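N-acetylglucosamine-6-phosphate deacetylase (Thermotoga maritima, PDB 1O12) probably catalyses removal of the acetyl group from N-acetylglucosamine 6-phosphate, as a metal-dependent hydrolase that holds one metal ion in each subunit. Local coordinates at residues V124-P129 and S153-P158; K160-A165 and E172-L177; D181-A186 and V335-D340. All coordinates share one frame; numbering follows the deposited sequence.

Interaction 1: residues V124-P129 and S153-P158. With FE (Fe (III) ion), chain C.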
loop_
_atom_site.group_PDB
_atom_site.type_symbol
_atom_site.label_atom_id
_atom_site.label_comp_id
_atom_site.label_asym_id
_atom_site.label_seq_id
_atom_site.Cartn_x
_atom_site.Cartn_y
_atom_site.Cartn_z
ATOM N N VAL A 124 4.040 31.581 0.134
ATOM C CA VAL A 124 4.114 31.008 1.448
ATOM C C VAL A 124 3.243 29.789 1.631
ATOM O O VAL A 124 2.095 29.775 1.199
ATOM C CB VAL A 124 3.735 32.075 2.493
ATOM C CG1 VAL A 124 3.538 31.438 3.882
ATOM C CG2 VAL A 124 4.833 33.130 2.526
ATOM N N HIS A 125 3.813 28.764 2.262
ATOM C CA HIS A 125 3.084 27.525 2.557
ATOM C C HIS A 125 2.805 27.577 4.048
ATOM O O HIS A 125 3.730 27.575 4.889
ATOM C CB HIS A 125 3.915 26.282 2.201
ATOM C CG HIS A 125 3.296 24.987 2.629
ATOM N ND1 HIS A 125 3.853 23.760 2.318
ATOM C CD2 HIS A 125 2.194 24.722 3.371
ATOM C CE1 HIS A 125 3.122 22.798 2.854
ATOM N NE2 HIS A 125 2.109 23.353 3.499
ATOM N N LEU A 126 1.513 27.672 4.354
ATOM C CA LEU A 126 1.061 27.766 5.726
ATOM C C LEU A 126 0.757 26.376 6.279
ATOM O O LEU A 126 -0.330 25.817 6.050
ATOM C CB LEU A 126 -0.179 28.683 5.814
ATOM C CG LEU A 126 -0.071 30.157 5.367
ATOM C CD1 LEU A 126 -1.449 30.783 5.280
ATOM C CD2 LEU A 126 0.760 30.943 6.346
ATOM N N GLU A 127 1.749 25.825 6.978
ATOM C CA GLU A 127 1.633 24.517 7.603
ATOM C C GLU A 127 1.133 24.787 9.009
ATOM O O GLU A 127 1.882 25.230 9.866
ATOM C CB GLU A 127 2.992 23.818 7.679
ATOM C CG GLU A 127 2.881 22.295 7.838
ATOM C CD GLU A 127 4.112 21.668 8.441
ATOM O OE1 GLU A 127 5.240 21.872 7.945
ATOM O OE2 GLU A 127 3.955 20.952 9.436
ATOM N N GLY A 128 -0.132 24.504 9.250
ATOM C CA GLY A 128 -0.685 24.798 10.549
ATOM C C GLY A 128 -1.250 26.201 10.377
ATOM O O GLY A 128 -0.979 26.838 9.362
ATOM N N PRO A 129 -1.966 26.745 11.362
ATOM C CA PRO A 129 -2.297 26.160 12.663
ATOM C C PRO A 129 -3.583 25.334 12.721
ATOM O O PRO A 129 -3.967 24.888 13.800
ATOM C CB PRO A 129 -2.384 27.388 13.554
ATOM C CG PRO A 129 -3.132 28.369 12.614
ATOM C CD PRO A 129 -2.473 28.130 11.255
ATOM N N SER A 153 -10.178 35.523 6.543
ATOM C CA SER A 153 -10.043 36.785 5.813
ATOM C C SER A 153 -8.620 37.326 5.684
ATOM O O SER A 153 -8.382 38.248 4.919
ATOM C CB SER A 153 -10.934 37.873 6.445
ATOM O OG SER A 153 -10.303 38.500 7.554
ATOM N N GLU A 154 -7.680 36.780 6.439
ATOM C CA GLU A 154 -6.304 37.241 6.341
ATOM C C GLU A 154 -5.450 36.327 5.446
ATOM O O GLU A 154 -4.289 36.623 5.191
ATOM C CB GLU A 154 -5.665 37.314 7.727
ATOM C CG GLU A 154 -6.315 38.294 8.678
ATOM C CD GLU A 154 -6.270 39.711 8.165
ATOM O OE1 GLU A 154 -7.283 40.408 8.328
ATOM O OE2 GLU A 154 -5.228 40.139 7.611
ATOM N N ILE A 155 -6.020 35.234 4.949
ATOM C CA ILE A 155 -5.260 34.299 4.121
ATOM C C ILE A 155 -5.521 34.490 2.640
ATOM O O ILE A 155 -6.610 34.195 2.150
ATOM C CB ILE A 155 -5.589 32.841 4.480
ATOM C CG1 ILE A 155 -5.312 32.596 5.966
ATOM C CG2 ILE A 155 -4.786 31.912 3.622
ATOM C CD1 ILE A 155 -5.730 31.191 6.472
ATOM N N ASP A 156 -4.498 34.954 1.932
ATOM C CA ASP A 156 -4.605 35.204 0.507
ATOM C C ASP A 156 -3.179 35.402 -0.029
ATOM O O ASP A 156 -2.198 35.231 0.704
ATOM C CB ASP A 156 -5.453 36.476 0.280
ATOM C CG ASP A 156 -6.016 36.583 -1.149
ATOM O OD1 ASP A 156 -6.920 37.435 -1.358
ATOM O OD2 ASP A 156 -5.564 35.834 -2.055
ATOM N N SER A 157 -3.063 35.776 -1.300
ATOM C CA SER A 157 -1.749 35.980 -1.895
ATOM C C SER A 157 -0.996 36.822 -0.893
ATOM O O SER A 157 -1.541 37.793 -0.375
ATOM C CB SER A 157 -1.883 36.702 -3.239
ATOM O OG SER A 157 -0.751 36.465 -4.052
ATOM N N PRO A 158 0.285 36.507 -0.647
ATOM C CA PRO A 158 1.044 35.418 -1.271
ATOM C C PRO A 158 0.981 33.989 -0.688
ATOM O O PRO A 158 1.911 33.212 -0.862
ATOM C CB PRO A 158 2.464 35.973 -1.288
ATOM C CG PRO A 158 2.536 36.680 0.014
ATOM C CD PRO A 158 1.183 37.400 0.107
HETATM FE FE FE C . 4.778 18.937 9.738
#

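Interaction 2: residues K160-A165 and E172-L177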
loop_
_atom_site.group_PDB
_atom_site.type_symbol
_atom_site.label_atom_id
_atom_site.label_comp_id
_atom_site.label_asym_id
_atom_site.label_seq_id
_atom_site.Cartn_x
_atom_site.Cartn_y
_atom_site.Cartn_z
ATOM N N LYS A 160 0.213 30.277 -0.881
ATOM C CA LYS A 160 0.072 29.458 -2.068
ATOM C C LYS A 160 -0.369 28.064 -1.740
ATOM O O LYS A 160 -0.916 27.369 -2.585
ATOM C CB LYS A 160 1.388 29.400 -2.834
ATOM C CG LYS A 160 1.755 30.739 -3.474
ATOM C CD LYS A 160 0.736 31.177 -4.515
ATOM C CE LYS A 160 0.975 32.622 -4.997
ATOM N NZ LYS A 160 -0.075 33.139 -5.930
HETATM N N MSE A 161 -0.144 27.660 -0.497
HETATM C CA MSE A 161 -0.484 26.317 -0.072
HETATM C C MSE A 161 -0.831 26.326 1.403
HETATM O O MSE A 161 -0.354 27.164 2.159
HETATM C CB MSE A 161 0.693 25.387 -0.333
HETATM C CG MSE A 161 0.386 23.961 -0.059
HETATM SE SE MSE A 161 1.781 22.760 -0.667
HETATM C CE MSE A 161 1.436 22.743 -2.586
ATOM N N LEU A 162 -1.638 25.375 1.827
ATOM C CA LEU A 162 -2.041 25.344 3.216
ATOM C C LEU A 162 -2.233 23.916 3.663
ATOM O O LEU A 162 -2.968 23.173 3.021
ATOM C CB LEU A 162 -3.359 26.100 3.332
ATOM C CG LEU A 162 -4.245 26.306 4.562
ATOM C CD1 LEU A 162 -4.369 25.034 5.392
ATOM C CD2 LEU A 162 -3.705 27.447 5.334
ATOM N N THR A 163 -1.585 23.521 4.754
ATOM C CA THR A 163 -1.773 22.162 5.271
ATOM C C THR A 163 -2.740 22.140 6.470
ATOM O O THR A 163 -2.484 22.764 7.510
ATOM C CB THR A 163 -0.451 21.515 5.713
ATOM O OG1 THR A 163 0.383 21.328 4.576
ATOM C CG2 THR A 163 -0.715 20.149 6.362
ATOM N N PHE A 164 -3.835 21.391 6.321
ATOM C CA PHE A 164 -4.864 21.273 7.359
ATOM C C PHE A 164 -5.285 19.822 7.686
ATOM O O PHE A 164 -5.026 18.870 6.914
ATOM C CB PHE A 164 -6.107 22.033 6.922
ATOM C CG PHE A 164 -6.929 21.289 5.910
ATOM C CD1 PHE A 164 -8.137 20.698 6.279
ATOM C CD2 PHE A 164 -6.462 21.121 4.601
ATOM C CE1 PHE A 164 -8.862 19.956 5.368
ATOM C CE2 PHE A 164 -7.187 20.369 3.669
ATOM C CZ PHE A 164 -8.388 19.786 4.052
ATOM N N ALA A 165 -5.946 19.669 8.835
ATOM C CA ALA A 165 -6.447 18.367 9.266
ATOM C C ALA A 165 -7.967 18.369 9.045
ATOM O O ALA A 165 -8.685 19.016 9.773
ATOM C CB ALA A 165 -6.109 18.149 10.736
ATOM N N GLU A 172 -14.116 22.934 6.915
ATOM C CA GLU A 172 -14.812 23.226 5.652
ATOM C C GLU A 172 -14.606 24.644 5.104
ATOM O O GLU A 172 -14.570 24.832 3.894
ATOM C CB GLU A 172 -16.321 22.956 5.788
ATOM C CG GLU A 172 -16.704 22.088 6.988
ATOM C CD GLU A 172 -16.914 22.910 8.270
ATOM O OE1 GLU A 172 -16.511 22.436 9.363
ATOM O OE2 GLU A 172 -17.490 24.023 8.179
ATOM N N LEU A 173 -14.479 25.634 5.980
ATOM C CA LEU A 173 -14.265 27.003 5.531
ATOM C C LEU A 173 -13.016 27.104 4.648
ATOM O O LEU A 173 -12.975 27.889 3.700
ATOM C CB LEU A 173 -14.100 27.952 6.732
ATOM C CG LEU A 173 -15.205 28.060 7.805
ATOM C CD1 LEU A 173 -14.897 29.247 8.745
ATOM C CD2 LEU A 173 -16.559 28.252 7.144
ATOM N N LEU A 174 -12.003 26.304 4.956
ATOM C CA LEU A 174 -10.758 26.341 4.202
ATOM C C LEU A 174 -10.992 26.120 2.714
ATOM O O LEU A 174 -10.221 26.586 1.892
ATOM C CB LEU A 174 -9.764 25.309 4.754
ATOM C CG LEU A 174 -9.448 25.426 6.243
ATOM C CD1 LEU A 174 -8.513 24.293 6.627
ATOM C CD2 LEU A 174 -8.838 26.799 6.588
ATOM N N LEU A 175 -12.067 25.424 2.363
ATOM C CA LEU A 175 -12.347 25.198 0.956
ATOM C C LEU A 175 -12.547 26.500 0.210
ATOM O O LEU A 175 -12.452 26.550 -1.019
ATOM C CB LEU A 175 -13.587 24.350 0.791
ATOM C CG LEU A 175 -13.375 22.951 1.318
ATOM C CD1 LEU A 175 -14.714 22.248 1.422
ATOM C CD2 LEU A 175 -12.425 22.230 0.385
ATOM N N ARG A 176 -12.833 27.566 0.932
ATOM C CA ARG A 176 -13.033 28.797 0.223
ATOM C C ARG A 176 -11.742 29.400 -0.258
ATOM O O ARG A 176 -11.764 30.351 -1.031
ATOM C CB ARG A 176 -13.801 29.766 1.090
ATOM C CG ARG A 176 -15.256 29.367 1.161
ATOM C CD ARG A 176 -15.942 30.073 2.270
ATOM N NE ARG A 176 -15.750 31.511 2.128
ATOM C CZ ARG A 176 -15.956 32.357 3.119
ATOM N NH1 ARG A 176 -16.357 31.893 4.297
ATOM N NH2 ARG A 176 -15.742 33.653 2.938
ATOM N N LEU A 177 -10.619 28.820 0.167
ATOM C CA LEU A 177 -9.303 29.333 -0.202
ATOM C C LEU A 177 -8.831 28.926 -1.572
ATOM O O LEU A 177 -8.069 29.657 -2.197
ATOM C CB LEU A 177 -8.246 28.897 0.807
ATOM C CG LEU A 177 -8.488 29.404 2.231
ATOM C CD1 LEU A 177 -7.351 28.919 3.147
ATOM C CD2 LEU A 177 -8.567 30.916 2.214
#

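Interaction 3: residues D181-A186 and V335-D340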
loop_
_atom_site.group_PDB
_atom_site.type_symbol
_atom_site.label_atom_id
_atom_site.label_comp_id
_atom_site.label_asym_id
_atom_site.label_seq_id
_atom_site.Cartn_x
_atom_site.Cartn_y
_atom_site.Cartn_z
ATOM N N ASP A 181 -6.205 30.822 -5.390
ATOM C CA ASP A 181 -4.936 30.314 -5.921
ATOM C C ASP A 181 -4.105 29.722 -4.784
ATOM O O ASP A 181 -2.894 29.901 -4.717
ATOM C CB ASP A 181 -4.159 31.441 -6.620
ATOM C CG ASP A 181 -3.167 30.921 -7.666
ATOM O OD1 ASP A 181 -2.305 31.717 -8.131
ATOM O OD2 ASP A 181 -3.246 29.722 -8.036
ATOM N N ILE A 182 -4.791 29.048 -3.868
ATOM C CA ILE A 182 -4.147 28.383 -2.746
ATOM C C ILE A 182 -4.455 26.873 -2.828
ATOM O O ILE A 182 -5.614 26.486 -2.974
ATOM C CB ILE A 182 -4.656 28.948 -1.397
ATOM C CG1 ILE A 182 -4.343 30.445 -1.311
ATOM C CG2 ILE A 182 -4.037 28.173 -0.242
ATOM C CD1 ILE A 182 -4.754 31.095 0.006
ATOM N N VAL A 183 -3.415 26.040 -2.777
ATOM C CA VAL A 183 -3.591 24.595 -2.830
ATOM C C VAL A 183 -3.763 24.053 -1.401
ATOM O O VAL A 183 -2.960 24.366 -0.521
ATOM C CB VAL A 183 -2.346 23.874 -3.475
ATOM C CG1 VAL A 183 -2.502 22.347 -3.353
ATOM C CG2 VAL A 183 -2.174 24.270 -4.953
ATOM N N LEU A 184 -4.817 23.268 -1.165
ATOM C CA LEU A 184 -5.032 22.663 0.153
ATOM C C LEU A 184 -4.306 21.314 0.256
ATOM O O LEU A 184 -4.215 20.578 -0.712
ATOM C CB LEU A 184 -6.526 22.448 0.418
ATOM C CG LEU A 184 -7.343 23.719 0.648
ATOM C CD1 LEU A 184 -8.761 23.327 1.057
ATOM C CD2 LEU A 184 -6.673 24.576 1.745
ATOM N N SER A 185 -3.784 20.986 1.422
ATOM C CA SER A 185 -3.085 19.716 1.579
ATOM C C SER A 185 -3.399 19.125 2.952
ATOM O O SER A 185 -3.340 19.829 3.957
ATOM C CB SER A 185 -1.556 19.911 1.417
ATOM O OG SER A 185 -0.889 18.673 1.126
ATOM N N ALA A 186 -3.730 17.844 3.004
ATOM C CA ALA A 186 -4.070 17.207 4.276
ATOM C C ALA A 186 -2.816 16.695 4.963
ATOM O O ALA A 186 -1.940 16.095 4.325
ATOM C CB ALA A 186 -5.052 16.061 4.048
ATOM N N VAL A 335 2.299 21.044 -11.514
ATOM C CA VAL A 335 0.928 20.741 -11.893
ATOM C C VAL A 335 0.000 21.109 -10.758
ATOM O O VAL A 335 -1.082 21.632 -10.982
ATOM C CB VAL A 335 0.734 19.229 -12.257
ATOM C CG1 VAL A 335 -0.766 18.888 -12.330
ATOM C CG2 VAL A 335 1.400 18.920 -13.603
ATOM N N GLU A 336 0.423 20.872 -9.529
ATOM C CA GLU A 336 -0.456 21.191 -8.412
ATOM C C GLU A 336 -0.672 22.681 -8.262
ATOM O O GLU A 336 -1.784 23.148 -8.026
ATOM C CB GLU A 336 0.104 20.645 -7.100
ATOM C CG GLU A 336 0.258 19.169 -7.080
ATOM C CD GLU A 336 0.496 18.635 -5.685
ATOM O OE1 GLU A 336 1.447 19.090 -4.984
ATOM O OE2 GLU A 336 -0.291 17.742 -5.294
ATOM N N LEU A 337 0.421 23.416 -8.397
ATOM C CA LEU A 337 0.429 24.849 -8.232
ATOM C C LEU A 337 -0.021 25.659 -9.436
ATOM O O LEU A 337 0.035 26.888 -9.407
ATOM C CB LEU A 337 1.838 25.256 -7.833
ATOM C CG LEU A 337 2.185 24.774 -6.440
ATOM C CD1 LEU A 337 3.701 24.785 -6.238
ATOM C CD2 LEU A 337 1.453 25.650 -5.422
ATOM N N GLY A 338 -0.453 24.977 -10.493
ATOM C CA GLY A 338 -0.890 25.673 -11.683
ATOM C C GLY A 338 0.247 26.395 -12.401
ATOM O O GLY A 338 0.026 27.464 -12.981
ATOM N N LEU A 339 1.464 25.843 -12.367
ATOM C CA LEU A 339 2.599 26.476 -13.051
ATOM C C LEU A 339 2.778 25.807 -14.433
ATOM O O LEU A 339 3.719 25.047 -14.679
ATOM C CB LEU A 339 3.856 26.335 -12.189
ATOM C CG LEU A 339 3.705 26.927 -10.772
ATOM C CD1 LEU A 339 5.022 26.862 -10.059
ATOM C CD2 LEU A 339 3.223 28.392 -10.835
ATOM N N ASP A 340 1.841 26.118 -15.324
ATOM C CA ASP A 340 1.796 25.567 -16.663
ATOM C C ASP A 340 3.002 25.751 -17.570
ATOM O O ASP A 340 3.141 25.030 -18.560
ATOM C CB ASP A 340 0.541 26.081 -17.354
ATOM C CG ASP A 340 -0.717 25.865 -16.502
ATOM O OD1 ASP A 340 -0.769 24.856 -15.734
ATOM O OD2 ASP A 340 -1.655 26.699 -16.603
HETATM O O HOH W 1 -1.785 28.870 -10.653
#

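Interaction 1: residues V124-P129 and S153-P158
Val124 and Leu126 meet Pro158 and Ile155 in a buried contact, part backbone and part apolar, between strand 121-127 of the barrel and the loop that leads into the neighbouring strand 159-164. The polar half is a single backbone bond: Val124 N gives its hydrogen to Pro158 O at 2.9 Å, with an N-H...O angle of 153°. Pro158 follows a cis peptide bond, and its carbonyl is brought up to strand 121-127 just before its partner strand begins. The pairing then runs on, since Val124 and Leu126 also bond through their backbones to strand 159-164. The apolar half lies farther along. Methyl CD1 of Leu126 rests 3.9 Å from methyl CG2 of Ile155, two branched chains set at a slant to each other. Leu126 swings its CG away from its own carbonyl carbon (chi1 -60°), and the chain continues outward until CD1 arrives at the loop. Helix 99-115 packs on Val124 through Leu106 and Ala109. Residues alternate along the strand, and this alternation is the lesson of the example. Leu126 and Val124 face the outer layer, whereas His125 and Glu127 face the interior. At the strand's end Glu127 OE2 binds the ferric ion at 2.2 Å, and His188 and His209 complete the protein's share of the site. The other oxygen, Glu127 OE1, is held by His61, while His125 is fixed from both ends by the carbonyl of Pro60 and the hydroxyl of Thr163. The apolar layer behind the strand is common to (beta/alpha)8 barrels in general; a metal ligand at the strand's C-terminal end is characteristic of the metallo-dependent hydrolases, to which the NagA family belongs.

Interaction 2: residues K160-A165 and E172-L177
Leu162 is the first residue of strand 159-164 to meet the helical turns at 172-177, and it touches two leucines at once. Its CG lies 4.3 Å from Leu177 CD1, and its methyl CD1 is 4.4 Å from Leu174 CD1. These are loose van der Waals contacts, one branch point and one methyl resting on neighbouring leucine ends. Leu174 and Leu177 can both present themselves here because they stand one short turn apart: Leu177 N bonds back to Leu174 O at 2.9 Å, bringing the two side chains to the same face. The next strand residue, Thr163, turns the other way, and its hydroxyl bonds to that of Thr208. Phe164 returns to the outer face and makes the closest approach. Leu174 CD1 comes to 3.3 Å from Phe164 CB and 3.5 Å from Phe164 CG, so the methyl lies over the root of the aromatic side chain and meets the ring obliquely; the shorter separation is so small that its exact value is doubtful at this resolution. With chi1 of 78°, Phe164 tucks its CG between its backbone N and carbonyl carbon; Leu174, its chain extended to CD1, lies alongside and points in the opposing direction. The immediate surroundings are apolar too: Phe199 meets the ring of Phe164, Leu184 of the adjacent strand packs on both Leu162 and Phe164, and Leu152 covers Leu177. Because only carbon atoms meet between the two segments, the turns at 172-177 are held against the barrel wall by shape and burial of hydrocarbon, without directional bonds.

Interaction 3: residues D181-A186 and V335-D340
A water molecule joins Asp181 to Leu337, lying 3.1 Å from Asp181 OD2 and 3.0 Å from Leu337 O and donating to both. More acceptors surround it than it has hydrogens, so these bonds are probably shared in time with others nearby. Asp181 reaches the water because its CG stands opposite its backbone N (chi1 -156°), which carries the carboxylate toward the end of helix 322-336. Gly338, with a positive phi of 67°, ends that helix in a Schellman motif, with two bonds back into the last turn. Leu337 O, which accepts the water's hydrogen, lies just past the assigned end of the helix. The direct contact is made by Val183, at the start of strand 183-186. Its methyl CG2 sits 3.3 Å from Glu336 O and 3.9 Å from Leu337 CD2, so one methyl touches both a main-chain oxygen and a leucine methyl, which lie about at right angles to each other as seen from it. The Val183 and Leu337 side chains meet almost perpendicularly. Glu336 lies beside the valine, but its polar end belongs elsewhere, in a salt bridge from OE1 to Arg206; the same arginine also bonds to the hydroxyl of Ser185, tying the helix and the strand by a second route. Val183, like Ser185, is on the inward-facing side of the barrel wall, where it packs on Met161 of the adjoining strand. The helix terminus thus approaches the starting end of the strand, away from the C-terminal end where the metal is bound. Since a carboxylate and a carbonyl at a helix C-terminus are both electron-rich, the intervening water is consistent with a spacer that lets them lie close, while the methyl contact supplies the apolar part of the join.

In the fold
Interactions 1 and 2 are buried and stand on neighbouring parallel strands, 121-127 and 159-164, whereas interaction 3 lies at the surface on the next strand, 183-186. Backbone bonds from Val124 to Lys160, and from Lys160 and Leu162 to Val183 and Ser185, run through all three; the contacts therefore sit on adjacent strands of the barrel wall. Interactions 1 and 2 attach loop or helical turns to the wall's outer face, the first with a backbone bond and methyls, the second with hydrocarbon alone. Interaction 3 instead brings a sequence-distant helix end to the inner face and adds water and charge. Ile182 packing on Ile155 links it to interaction 1.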